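Long-range contacts in cytosolic phospholipase A2 delta (PDB 5IZ5), which hydrolyses membrane glycerophospholipids at the sn-2 position, calcium promoting its association with the membrane, and prefers linoleic acid there: residues T426-L431 and G595-R600; D541-L546 and A588-F593. The protein carries 3 engineered substitutions. All blocks are in the same frame, centred on the assembly; numbering follows the deposited sequence.

Contact 1 of 2, residues T426-L431 and G595-R600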
ATOM      1  N   THR B 426     -17.786   2.208  -2.295  1.00 43.92           N
ATOM      2  CA  THR B 426     -17.914   2.180  -3.745  1.00 43.63           C
ATOM      3  C   THR B 426     -17.060   3.282  -4.363  1.00 42.91           C
ATOM      4  O   THR B 426     -17.297   4.465  -4.114  1.00 44.75           O
ATOM      5  CB  THR B 426     -19.386   2.347  -4.127  1.00 43.88           C
ATOM      6  OG1 THR B 426     -20.164   1.444  -3.337  1.00 45.31           O
ATOM      7  CG2 THR B 426     -19.607   2.051  -5.602  1.00 45.10           C
ATOM      8  N   THR B 427     -16.045   2.897  -5.141  1.00 40.52           N
ATOM      9  CA  THR B 427     -15.177   3.867  -5.772  1.00 39.19           C
ATOM     10  C   THR B 427     -14.995   3.543  -7.250  1.00 38.57           C
ATOM     11  O   THR B 427     -15.486   2.521  -7.747  1.00 37.28           O
ATOM     12  CB  THR B 427     -13.794   3.895  -5.102  1.00 39.24           C
ATOM     13  OG1 THR B 427     -13.076   2.708  -5.447  1.00 39.88           O
ATOM     14  CG2 THR B 427     -13.901   3.989  -3.589  1.00 39.37           C
ATOM     15  N   PHE B 428     -14.286   4.426  -7.948  1.00 38.71           N
ATOM     16  CA  PHE B 428     -13.951   4.216  -9.359  1.00 40.75           C
ATOM     17  C   PHE B 428     -13.193   2.899  -9.550  1.00 39.12           C
ATOM     18  O   PHE B 428     -13.371   2.216 -10.554  1.00 38.19           O
ATOM     19  CB  PHE B 428     -13.085   5.370  -9.884  1.00 42.95           C
ATOM     20  CG  PHE B 428     -13.863   6.531 -10.437  1.00 45.93           C
ATOM     21  CD1 PHE B 428     -14.591   7.329  -9.576  1.00 47.77           C
ATOM     22  CD2 PHE B 428     -13.832   6.861 -11.795  1.00 47.87           C
ATOM     23  CE1 PHE B 428     -15.311   8.415 -10.040  1.00 49.46           C
ATOM     24  CE2 PHE B 428     -14.547   7.954 -12.267  1.00 50.53           C
ATOM     25  CZ  PHE B 428     -15.285   8.732 -11.386  1.00 50.43           C
ATOM     26  N   VAL B 429     -12.352   2.563  -8.577  1.00 38.43           N
ATOM     27  CA  VAL B 429     -11.573   1.334  -8.606  1.00 39.82           C
ATOM     28  C   VAL B 429     -12.468   0.111  -8.653  1.00 38.40           C
ATOM     29  O   VAL B 429     -12.161  -0.850  -9.350  1.00 37.57           O
ATOM     30  CB  VAL B 429     -10.630   1.244  -7.391  1.00 41.57           C
ATOM     31  CG1 VAL B 429     -10.100  -0.169  -7.203  1.00 42.53           C
ATOM     32  CG2 VAL B 429      -9.485   2.227  -7.561  1.00 41.51           C
ATOM     33  N   ASP B 430     -13.585   0.157  -7.938  1.00 37.24           N
ATOM     34  CA  ASP B 430     -14.508  -0.964  -7.928  1.00 37.52           C
ATOM     35  C   ASP B 430     -15.152  -1.167  -9.283  1.00 36.80           C
ATOM     36  O   ASP B 430     -15.281  -2.310  -9.730  1.00 35.76           O
ATOM     37  CB  ASP B 430     -15.569  -0.790  -6.844  1.00 38.55           C
ATOM     38  CG  ASP B 430     -14.966  -0.734  -5.464  1.00 40.36           C
ATOM     39  OD1 ASP B 430     -14.490  -1.778  -4.979  1.00 43.59           O
ATOM     40  OD2 ASP B 430     -14.945   0.351  -4.865  1.00 40.19           O
ATOM     41  N   LEU B 431     -15.533  -0.079  -9.956  1.00 36.44           N
ATOM     42  CA  LEU B 431     -16.140  -0.225 -11.281  1.00 35.67           C
ATOM     43  C   LEU B 431     -15.087  -0.669 -12.283  1.00 34.61           C
ATOM     44  O   LEU B 431     -15.352  -1.505 -13.139  1.00 34.21           O
ATOM     45  CB  LEU B 431     -16.783   1.073 -11.757  1.00 36.43           C
ATOM     46  CG  LEU B 431     -17.451   0.985 -13.132  1.00 36.23           C
ATOM     47  CD1 LEU B 431     -18.548  -0.071 -13.164  1.00 37.16           C
ATOM     48  CD2 LEU B 431     -18.011   2.338 -13.534  1.00 38.46           C
ATOM     49  N   GLY B 595     -23.490   8.817 -14.067  1.00 44.05           N
ATOM     50  CA  GLY B 595     -24.215   9.445 -12.976  1.00 44.70           C
ATOM     51  C   GLY B 595     -23.945   8.748 -11.657  1.00 44.72           C
ATOM     52  O   GLY B 595     -23.624   9.383 -10.654  1.00 42.77           O
ATOM     53  N   PHE B 596     -24.055   7.424 -11.684  1.00 44.56           N
ATOM     54  CA  PHE B 596     -23.787   6.579 -10.517  1.00 45.38           C
ATOM     55  C   PHE B 596     -22.453   6.897  -9.833  1.00 47.53           C
ATOM     56  O   PHE B 596     -22.373   6.974  -8.605  1.00 45.06           O
ATOM     57  CB  PHE B 596     -23.827   5.109 -10.953  1.00 45.47           C
ATOM     58  CG  PHE B 596     -23.610   4.139  -9.831  1.00 45.85           C
ATOM     59  CD1 PHE B 596     -22.329   3.725  -9.497  1.00 46.48           C
ATOM     60  CD2 PHE B 596     -24.684   3.632  -9.116  1.00 46.35           C
ATOM     61  CE1 PHE B 596     -22.120   2.831  -8.463  1.00 47.86           C
ATOM     62  CE2 PHE B 596     -24.484   2.733  -8.081  1.00 47.52           C
ATOM     63  CZ  PHE B 596     -23.199   2.330  -7.755  1.00 47.85           C
ATOM     64  N   LEU B 597     -21.410   7.080 -10.628  1.00 50.22           N
ATOM     65  CA  LEU B 597     -20.056   7.296 -10.098  1.00 51.73           C
ATOM     66  C   LEU B 597     -19.712   8.745  -9.672  1.00 50.95           C
ATOM     67  O   LEU B 597     -18.645   8.980  -9.108  1.00 50.86           O
ATOM     68  CB  LEU B 597     -19.045   6.792 -11.139  1.00 54.01           C
ATOM     69  CG  LEU B 597     -17.935   5.821 -10.701  1.00 55.80           C
ATOM     70  CD1 LEU B 597     -18.545   4.631  -9.975  1.00 56.21           C
ATOM     71  CD2 LEU B 597     -17.141   5.346 -11.909  1.00 55.99           C
ATOM     72  N   THR B 598     -20.617   9.697  -9.895  1.00 52.29           N
ATOM     73  CA  THR B 598     -20.298  11.139  -9.807  1.00 52.64           C
ATOM     74  C   THR B 598     -19.630  11.574  -8.494  1.00 54.26           C
ATOM     75  O   THR B 598     -18.590  12.258  -8.470  1.00 54.27           O
ATOM     76  CB  THR B 598     -21.584  11.965  -9.992  1.00 52.48           C
ATOM     77  OG1 THR B 598     -22.182  11.623 -11.245  1.00 50.33           O
ATOM     78  CG2 THR B 598     -21.314  13.470  -9.948  1.00 52.80           C
ATOM     79  N   GLY B 599     -20.227  11.166  -7.392  1.00 54.76           N
ATOM     80  CA  GLY B 599     -19.739  11.602  -6.086  1.00 59.47           C
ATOM     81  C   GLY B 599     -18.356  11.088  -5.684  1.00 60.85           C
ATOM     82  O   GLY B 599     -17.680  11.689  -4.844  1.00 61.79           O
ATOM     83  N   ARG B 600     -17.913  10.012  -6.330  1.00 59.30           N
ATOM     84  CA  ARG B 600     -17.053   9.026  -5.684  1.00 56.70           C
ATOM     85  C   ARG B 600     -15.533   9.185  -5.822  1.00 52.13           C
ATOM     86  O   ARG B 600     -15.030   9.712  -6.812  1.00 49.30           O
ATOM     87  CB  ARG B 600     -17.510   7.643  -6.162  1.00 58.28           C
ATOM     88  CG  ARG B 600     -18.731   7.199  -5.385  1.00 60.45           C
ATOM     89  CD  ARG B 600     -19.721   6.317  -6.111  1.00 62.84           C
ATOM     90  NE  ARG B 600     -20.844   6.081  -5.206  1.00 65.79           N
ATOM     91  CZ  ARG B 600     -22.066   5.710  -5.570  1.00 67.92           C
ATOM     92  NH1 ARG B 600     -22.370   5.512  -6.843  1.00 71.52           N
ATOM     93  NH2 ARG B 600     -22.998   5.533  -4.645  1.00 69.70           N
TER
HETATM   94  O   HOH W   1     -18.956   6.035  -2.594  1.00 47.38           O
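Thr427 and Arg600 bring the two backbones to 5.5 Å between their CA atoms, where the start of helix 428-441 meets two overlapping type I turns, Gly595 to Thr598 and Leu597 to Arg600, in the phospholipase domain. The helix start is a capping box: Thr427 N donates to the anti lone pair of Asp430 OD2, at 2.8 Å, while Thr427 OG1 donates to the same oxygen from above the carboxylate plane. OG1 accepts a weak bond from Val429 N. A threonine at the N-cap thus serves the helix by both donating and accepting, and Asp430, whose OD1 is bonded to Gln604, should suit the positive end of the helix dipole. Between the segments the side-chain packing is mainly apolar. The flat Phe428 ring gives a broad face for a methyl: Leu597 sets CD2 over its centre, 3.6 Å from the centroid and 9° off the normal, a CH-pi contact. Leu431, its CG anti to the backbone N (chi1 -179°), meets the same methyl with CD2 at 3.5 Å, so two helix residues share it. The CE1 corner of the Phe428 ring meets the backbone oxygens of Leu597 and Arg600, and Ser536 and Leu540 of helix 534-543 also touch Phe428. Nearer the surface, Thr426 CG2 lies 3.9 Å from Phe596 CE1, the side chains crossing at about a right angle. The long Arg600 chain passes its aliphatic carbons by Thr426 O, CG at 3.3 Å, and carries NE to a bridging water that donates to Thr426 O at 2.7 Å and accepts from NE at 3.2 Å.

Contact 2 of 2, residues D541-L546 and A588-F593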
ATOM      1  N   ASP B 541     -11.443  11.718 -16.319  1.00 58.64           N
ATOM      2  CA  ASP B 541     -11.240  12.784 -17.310  1.00 59.85           C
ATOM      3  C   ASP B 541     -12.077  12.614 -18.577  1.00 58.82           C
ATOM      4  O   ASP B 541     -12.613  13.586 -19.115  1.00 61.64           O
ATOM      5  CB  ASP B 541      -9.769  12.875 -17.732  1.00 63.87           C
ATOM      6  CG  ASP B 541      -8.867  13.496 -16.673  1.00 66.28           C
ATOM      7  OD1 ASP B 541      -9.364  14.001 -15.638  1.00 70.79           O
ATOM      8  OD2 ASP B 541      -7.634  13.476 -16.893  1.00 69.57           O
ATOM      9  N   ALA B 542     -12.160  11.388 -19.076  1.00 55.45           N
ATOM     10  CA  ALA B 542     -12.948  11.106 -20.271  1.00 54.19           C
ATOM     11  C   ALA B 542     -14.445  11.335 -20.047  1.00 54.77           C
ATOM     12  O   ALA B 542     -15.164  11.685 -20.980  1.00 54.76           O
ATOM     13  CB  ALA B 542     -12.707   9.682 -20.738  1.00 54.60           C
ATOM     14  N   TRP B 543     -14.904  11.142 -18.813  1.00 54.76           N
ATOM     15  CA  TRP B 543     -16.332  11.182 -18.505  1.00 54.39           C
ATOM     16  C   TRP B 543     -16.852  12.502 -17.971  1.00 55.74           C
ATOM     17  O   TRP B 543     -17.945  12.909 -18.339  1.00 53.40           O
ATOM     18  CB  TRP B 543     -16.702  10.086 -17.500  1.00 53.04           C
ATOM     19  CG  TRP B 543     -16.912   8.740 -18.129  1.00 51.70           C
ATOM     20  CD1 TRP B 543     -16.594   8.380 -19.405  1.00 51.34           C
ATOM     21  CD2 TRP B 543     -17.476   7.576 -17.512  1.00 50.03           C
ATOM     22  NE1 TRP B 543     -16.938   7.069 -19.630  1.00 50.96           N
ATOM     23  CE2 TRP B 543     -17.476   6.551 -18.481  1.00 50.77           C
ATOM     24  CE3 TRP B 543     -17.983   7.301 -16.237  1.00 50.58           C
ATOM     25  CZ2 TRP B 543     -17.961   5.269 -18.212  1.00 49.40           C
ATOM     26  CZ3 TRP B 543     -18.468   6.026 -15.974  1.00 49.84           C
ATOM     27  CH2 TRP B 543     -18.448   5.027 -16.956  1.00 48.57           C
ATOM     28  N   TYR B 544     -16.079  13.143 -17.100  1.00 57.09           N
ATOM     29  CA  TYR B 544     -16.520  14.303 -16.345  1.00 61.65           C
ATOM     30  C   TYR B 544     -15.720  15.521 -16.759  1.00 69.35           C
ATOM     31  O   TYR B 544     -14.491  15.530 -16.677  1.00 68.63           O
ATOM     32  CB  TYR B 544     -16.352  14.057 -14.846  1.00 61.57           C
ATOM     33  CG  TYR B 544     -17.094  12.834 -14.382  1.00 61.27           C
ATOM     34  CD1 TYR B 544     -16.454  11.608 -14.341  1.00 59.89           C
ATOM     35  CD2 TYR B 544     -18.441  12.888 -14.016  1.00 60.34           C
ATOM     36  CE1 TYR B 544     -17.116  10.469 -13.936  1.00 58.92           C
ATOM     37  CE2 TYR B 544     -19.110  11.748 -13.606  1.00 59.02           C
ATOM     38  CZ  TYR B 544     -18.435  10.545 -13.572  1.00 57.44           C
ATOM     39  OH  TYR B 544     -19.062   9.407 -13.180  1.00 53.23           O
ATOM     40  N   ASP B 545     -16.424  16.549 -17.214  1.00 78.75           N
ATOM     41  CA  ASP B 545     -15.788  17.818 -17.524  1.00 85.55           C
ATOM     42  C   ASP B 545     -15.419  18.491 -16.207  1.00 89.73           C
ATOM     43  O   ASP B 545     -16.146  19.357 -15.722  1.00 91.76           O
ATOM     44  CB  ASP B 545     -16.739  18.700 -18.357  1.00 87.94           C
ATOM     45  CG  ASP B 545     -16.022  19.844 -19.058  1.00 89.69           C
ATOM     46  OD1 ASP B 545     -14.945  20.264 -18.575  1.00 88.68           O
ATOM     47  OD2 ASP B 545     -16.539  20.319 -20.098  1.00 90.74           O
ATOM     48  N   LEU B 546     -14.290  18.082 -15.627  1.00 93.97           N
ATOM     49  CA  LEU B 546     -13.859  18.643 -14.345  1.00 98.09           C
ATOM     50  C   LEU B 546     -13.336  20.070 -14.511  1.00101.64           C
ATOM     51  O   LEU B 546     -12.142  20.317 -14.691  1.00101.13           O
ATOM     52  CB  LEU B 546     -12.844  17.746 -13.609  1.00 98.84           C
ATOM     53  CG  LEU B 546     -13.400  16.835 -12.496  1.00 98.61           C
ATOM     54  CD1 LEU B 546     -12.260  16.325 -11.627  1.00 98.32           C
ATOM     55  CD2 LEU B 546     -14.423  17.535 -11.612  1.00 97.04           C
ATOM     56  N   ALA B 588     -22.712   2.791 -23.695  1.00 45.32           N
ATOM     57  CA  ALA B 588     -23.658   2.118 -22.812  1.00 44.97           C
ATOM     58  C   ALA B 588     -23.112   2.130 -21.383  1.00 44.61           C
ATOM     59  O   ALA B 588     -23.859   2.318 -20.428  1.00 44.99           O
ATOM     60  CB  ALA B 588     -23.919   0.696 -23.284  1.00 44.10           C
ATOM     61  N   LEU B 589     -21.797   1.965 -21.253  1.00 45.07           N
ATOM     62  CA  LEU B 589     -21.137   1.953 -19.953  1.00 45.74           C
ATOM     63  C   LEU B 589     -21.321   3.297 -19.258  1.00 45.96           C
ATOM     64  O   LEU B 589     -21.709   3.352 -18.092  1.00 43.81           O
ATOM     65  CB  LEU B 589     -19.639   1.658 -20.110  1.00 45.11           C
ATOM     66  CG  LEU B 589     -18.864   0.949 -18.991  1.00 46.81           C
ATOM     67  CD1 LEU B 589     -17.450   1.518 -18.908  1.00 45.53           C
ATOM     68  CD2 LEU B 589     -19.529   1.000 -17.624  1.00 46.72           C
ATOM     69  N   ALA B 590     -21.028   4.376 -19.982  1.00 46.78           N
ATOM     70  CA  ALA B 590     -21.157   5.725 -19.447  1.00 45.96           C
ATOM     71  C   ALA B 590     -22.607   6.041 -19.121  1.00 44.23           C
ATOM     72  O   ALA B 590     -22.903   6.597 -18.072  1.00 43.29           O
ATOM     73  CB  ALA B 590     -20.604   6.746 -20.431  1.00 46.78           C
ATOM     74  N   GLN B 591     -23.511   5.662 -20.010  1.00 46.50           N
ATOM     75  CA  GLN B 591     -24.934   5.918 -19.796  1.00 49.76           C
ATOM     76  C   GLN B 591     -25.446   5.267 -18.506  1.00 49.25           C
ATOM     77  O   GLN B 591     -26.241   5.862 -17.774  1.00 50.92           O
ATOM     78  CB  GLN B 591     -25.731   5.461 -21.017  1.00 52.28           C
ATOM     79  CG  GLN B 591     -25.545   6.374 -22.209  1.00 56.89           C
ATOM     80  CD  GLN B 591     -26.628   6.213 -23.255  1.00 62.74           C
ATOM     81  OE1 GLN B 591     -27.072   5.101 -23.556  1.00 67.04           O
ATOM     82  NE2 GLN B 591     -27.060   7.333 -23.823  1.00 67.26           N
ATOM     83  N   ALA B 592     -24.963   4.064 -18.215  1.00 46.91           N
ATOM     84  CA  ALA B 592     -25.397   3.332 -17.026  1.00 45.40           C
ATOM     85  C   ALA B 592     -24.738   3.824 -15.742  1.00 42.95           C
ATOM     86  O   ALA B 592     -25.352   3.751 -14.684  1.00 44.00           O
ATOM     87  CB  ALA B 592     -25.130   1.844 -17.194  1.00 45.42           C
ATOM     88  N   PHE B 593     -23.498   4.314 -15.838  1.00 41.42           N
ATOM     89  CA  PHE B 593     -22.630   4.517 -14.674  1.00 41.15           C
ATOM     90  C   PHE B 593     -22.007   5.905 -14.487  1.00 41.73           C
ATOM     91  O   PHE B 593     -21.424   6.189 -13.439  1.00 40.91           O
ATOM     92  CB  PHE B 593     -21.555   3.430 -14.722  1.00 40.04           C
ATOM     93  CG  PHE B 593     -22.062   2.103 -14.255  1.00 39.74           C
ATOM     94  CD1 PHE B 593     -22.233   1.844 -12.897  1.00 39.22           C
ATOM     95  CD2 PHE B 593     -22.426   1.137 -15.166  1.00 39.04           C
ATOM     96  CE1 PHE B 593     -22.728   0.627 -12.470  1.00 38.35           C
ATOM     97  CE2 PHE B 593     -22.914  -0.086 -14.744  1.00 38.83           C
ATOM     98  CZ  PHE B 593     -23.071  -0.338 -13.396  1.00 38.77           C
TER
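Trp543, the last residue of helix 534-543, packs its indole against the short helix 588-593, a helix-to-helix contact within the phospholipase domain in which a single large aromatic side chain does most of the touching. The nearest CA atoms, those of Trp543 and Ala590, are still 7.3 Å apart, a separation that the long indole side chain bridges; Trp543 CG stands anti to its own carbonyl carbon (chi1 -82°). The CH-pi interaction comes from Ala590, whose CA lies over the six-membered ring, 3.9 Å from its centroid and 30° off the normal. Alanine suits this place because its small side chain lets the indole come close to the helix backbone: CZ2 is 3.5 Å from Ala590 CA, and the CB methyl rests over the same ring system, displaced toward the rim, 3.7 Å from CE2. Apolar contacts extend the patch: Leu589 brings CD1 to 3.8 Å from Trp543 CZ2, and Phe593 offers its CB to CH2. Backbone atoms meet the ring obliquely, Phe593 C near CZ3 and Leu589 O near CH2. The Phe593 ring leads away, toward Tyr412 and Leu416 of helix 406-422, and Leu589 also touches that helix, at Leu409. No hydrogen bond joins the two segments. Tyr544, the first residue beyond the helix, instead bonds through its hydroxyl to Lys594 O; that OH lies in the plane of the Trp543 ring, at its edge, and 4.0 Å from Phe593 O.

Contact 2 is nested along the chain within the loop closed by contact 1, and their centres are 10 Å apart. The two patches join through side chains: Tyr544 CE1 packs 3.6 Å from Phe428 CZ, Tyr544 OH sits 3.3 Å from Leu597 CB, and Leu431 CD2 lies 3.9 Å from Phe593 CB. Helices 428-441, 534-543 and 588-593 and the turns of 595-600 therefore share one largely apolar region. In contact 1 the Phe428 side chain is about 12 Å from that of Asp651, the probable proton acceptor, too far to touch it; contact 2 lies away from the known catalytic and binding sites.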